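Long-range contact in 4-oxalocrotonase tautomerase isozyme (Methylibium petroleiphilum, PDB 4FDX), which belongs to the tautomerase family of small beta-alpha-beta enzymes, here assembled from six protein chains: residues P1-G10 / Q37-V47. Sequence-based numbering, arbitrary orientation.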
# COMPACT_ATOMS: atom_id res chain seq x y z
N PRO B 1 4.81 -6.51 13.21
CA PRO B 1 4.31 -5.34 12.50
C PRO B 1 5.05 -5.16 11.19
O PRO B 1 6.25 -5.36 11.13
CB PRO B 1 4.51 -4.19 13.53
CG PRO B 1 4.31 -4.92 14.85
CD PRO B 1 4.97 -6.24 14.66
N ILE B 2 4.32 -4.77 10.17
CA ILE B 2 4.98 -4.42 8.86
C ILE B 2 4.74 -2.96 8.55
O ILE B 2 3.54 -2.53 8.50
CB ILE B 2 4.36 -5.25 7.76
CG1 ILE B 2 4.80 -6.71 8.04
CG2 ILE B 2 4.85 -4.78 6.38
CD1 ILE B 2 4.03 -7.80 7.32
N ILE B 3 5.81 -2.19 8.36
CA ILE B 3 5.72 -0.71 8.26
C ILE B 3 6.13 -0.34 6.84
O ILE B 3 7.19 -0.78 6.40
CB ILE B 3 6.60 -0.07 9.30
CG1 ILE B 3 6.01 -0.49 10.68
CG2 ILE B 3 6.71 1.45 9.01
CD1 ILE B 3 6.98 -0.24 11.75
N GLN B 4 5.30 0.39 6.09
CA GLN B 4 5.75 1.00 4.83
C GLN B 4 5.99 2.50 5.04
O GLN B 4 5.15 3.16 5.55
CB GLN B 4 4.77 0.79 3.68
CG GLN B 4 4.61 -0.69 3.36
CD GLN B 4 3.22 -1.09 2.87
OE1 GLN B 4 2.24 -1.18 3.67
NE2 GLN B 4 3.13 -1.38 1.57
N MET B 5 7.18 2.96 4.72
CA MET B 5 7.50 4.37 4.88
C MET B 5 7.69 4.95 3.49
O MET B 5 8.57 4.55 2.76
CB MET B 5 8.74 4.50 5.77
CG MET B 5 9.13 5.99 5.70
SD MET B 5 10.25 6.43 7.06
CE MET B 5 11.64 5.49 6.67
N ASN B 6 6.86 5.95 3.17
CA ASN B 6 6.94 6.65 1.86
C ASN B 6 7.63 8.00 2.15
O ASN B 6 7.16 8.75 3.05
CB ASN B 6 5.51 6.87 1.34
CG ASN B 6 4.71 5.56 1.23
OD1 ASN B 6 4.81 4.84 0.27
ND2 ASN B 6 3.93 5.24 2.27
N LEU B 7 8.72 8.23 1.43
CA LEU B 7 9.63 9.38 1.63
C LEU B 7 9.83 9.97 0.30
O LEU B 7 9.98 9.23 -0.67
CB LEU B 7 11.13 8.95 1.97
CG LEU B 7 11.44 8.13 3.18
CD1 LEU B 7 12.93 8.04 3.39
CD2 LEU B 7 10.88 8.95 4.32
N LEU B 8 10.02 11.30 0.24
CA LEU B 8 10.62 11.89 -0.98
C LEU B 8 12.06 11.42 -1.22
O LEU B 8 12.81 11.18 -0.24
CB LEU B 8 10.66 13.42 -0.93
CG LEU B 8 9.35 14.11 -0.94
CD1 LEU B 8 9.60 15.63 -0.75
CD2 LEU B 8 8.77 13.90 -2.32
N GLU B 9 12.45 11.26 -2.48
CA GLU B 9 13.84 10.91 -2.99
C GLU B 9 14.87 11.82 -2.43
O GLU B 9 14.58 12.96 -2.07
CB GLU B 9 13.97 10.99 -4.51
CG GLU B 9 13.32 9.86 -5.28
CD GLU B 9 13.49 9.93 -6.77
OE1 GLU B 9 13.93 10.97 -7.27
OE2 GLU B 9 13.18 8.90 -7.44
N GLY B 10 16.10 11.30 -2.39
CA GLY B 10 17.23 12.20 -2.13
C GLY B 10 17.94 12.06 -0.81
O GLY B 10 19.04 12.59 -0.70
N GLN B 37 10.15 -9.41 14.54
CA GLN B 37 8.75 -9.35 14.06
C GLN B 37 8.49 -8.01 13.36
O GLN B 37 7.33 -7.72 13.01
CB GLN B 37 7.76 -9.51 15.20
CG GLN B 37 7.83 -10.90 15.90
CD GLN B 37 6.93 -10.89 17.16
OE1 GLN B 37 7.36 -10.53 18.25
NE2 GLN B 37 5.69 -11.21 16.98
N VAL B 38 9.55 -7.16 13.24
CA VAL B 38 9.34 -5.79 12.70
C VAL B 38 10.03 -5.63 11.36
O VAL B 38 11.26 -5.73 11.27
CB VAL B 38 9.83 -4.69 13.65
CG1 VAL B 38 9.46 -3.31 13.11
CG2 VAL B 38 9.14 -4.89 15.00
N ARG B 39 9.21 -5.46 10.31
CA ARG B 39 9.78 -5.24 8.96
C ARG B 39 9.40 -3.85 8.44
O ARG B 39 8.32 -3.35 8.73
CB ARG B 39 9.23 -6.29 8.00
CG ARG B 39 9.88 -7.65 8.29
CD ARG B 39 9.07 -8.77 7.58
NE ARG B 39 9.91 -9.98 7.70
CZ ARG B 39 10.14 -10.59 8.85
NH1 ARG B 39 9.52 -10.27 9.97
NH2 ARG B 39 10.95 -11.65 8.86
N ILE B 40 10.38 -3.14 7.86
CA ILE B 40 10.08 -1.85 7.28
C ILE B 40 10.43 -1.92 5.79
O ILE B 40 11.54 -2.45 5.37
CB ILE B 40 10.99 -0.76 7.95
CG1 ILE B 40 10.71 -0.78 9.48
CG2 ILE B 40 10.60 0.59 7.32
CD1 ILE B 40 11.48 0.20 10.30
N LEU B 41 9.53 -1.34 4.99
CA LEU B 41 9.73 -1.26 3.53
C LEU B 41 9.78 0.25 3.26
O LEU B 41 8.86 0.95 3.70
CB LEU B 41 8.50 -1.84 2.76
CG LEU B 41 8.38 -3.34 2.88
CD1 LEU B 41 8.28 -3.96 4.28
CD2 LEU B 41 7.18 -3.70 2.04
N ILE B 42 10.78 0.71 2.53
CA ILE B 42 10.90 2.15 2.20
C ILE B 42 10.58 2.32 0.76
O ILE B 42 11.14 1.64 -0.16
CB ILE B 42 12.32 2.66 2.47
CG1 ILE B 42 12.60 2.68 3.96
CG2 ILE B 42 12.45 4.05 1.92
CD1 ILE B 42 14.10 2.98 4.24
N ASN B 43 9.66 3.24 0.49
CA ASN B 43 9.28 3.59 -0.89
C ASN B 43 9.67 5.01 -1.07
O ASN B 43 9.17 5.87 -0.41
CB ASN B 43 7.78 3.38 -1.09
CG ASN B 43 7.35 3.80 -2.49
OD1 ASN B 43 7.93 3.36 -3.53
ND2 ASN B 43 6.37 4.74 -2.54
N GLU B 44 10.59 5.26 -2.02
CA GLU B 44 10.98 6.65 -2.35
C GLU B 44 10.18 7.21 -3.44
O GLU B 44 9.89 6.54 -4.45
CB GLU B 44 12.44 6.72 -2.82
CG GLU B 44 13.44 6.38 -1.78
CD GLU B 44 14.84 6.74 -2.30
OE1 GLU B 44 15.18 6.12 -3.38
OE2 GLU B 44 15.44 7.60 -1.61
N LEU B 45 9.73 8.43 -3.24
CA LEU B 45 8.92 9.10 -4.20
C LEU B 45 9.70 10.19 -4.92
O LEU B 45 10.28 11.06 -4.33
CB LEU B 45 7.78 9.83 -3.49
CG LEU B 45 6.78 8.93 -2.75
CD1 LEU B 45 6.02 9.77 -1.72
CD2 LEU B 45 5.91 8.19 -3.69
N GLY B 46 9.61 10.14 -6.22
CA GLY B 46 10.17 11.25 -7.01
C GLY B 46 9.34 12.48 -6.80
O GLY B 46 8.14 12.38 -6.47
N VAL B 47 9.97 13.63 -6.95
CA VAL B 47 9.32 14.91 -6.67
C VAL B 47 8.15 15.14 -7.62
O VAL B 47 7.22 15.90 -7.24
CB VAL B 47 10.25 16.17 -6.66
CG1 VAL B 47 10.99 16.31 -5.32
CG2 VAL B 47 11.13 16.20 -7.88
O HOH W 1 15.09 9.39 0.19
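Strands 2-8 and 39-45 run parallel in unbroken register from Ile2 opposite Arg39 to Leu8 opposite Leu45, their axes inclined at 27° and 4.5 Å apart at closest approach. Eight backbone hydrogen bonds join the two segments, from Arg39 N on Pro1 O to Glu9 N on Leu45 O; in this last one the donor stands above the carbonyl plane. On the face carrying Gln4 and Asn6, Asn43 ND2 donates to Asn6 OD1 at 3.2 Å, in the carbonyl plane on a lone pair. Asn43 reaches it with CG anti to its backbone N (chi1 177°), and the two amide planes stand 80° apart. Asn6 ND2 hydrogen-bonds Ile2 O of the second subunit. Gln4 lies alongside Leu41, CG 4.1 Å from Leu41 CB, while Leu41 CD1 meets Ile2 CG2 at 4.1 Å. This parallel pair with helix 13-31 forms the beta-alpha-beta unit of the tautomerase fold, and antiparallel ladders with the second and third subunits continue the sheet at both its edges. The helix packs on the other face, where Val27 touches Ile3 and Val38, and Ile23 touches Ile40. Farther along that face, the bend at chi3 of Met5 brings its CE to 4.0 Å from Ile42 CG1. Beyond the strands, the Glu9 carboxylate lies over Gly46, its CD 3.6 Å from Gly46 CA. One water donates to both Leu8 O and Glu44 OE2, lying 2.6 Å from Glu44 OE2, which also forms a salt bridge with Lys16.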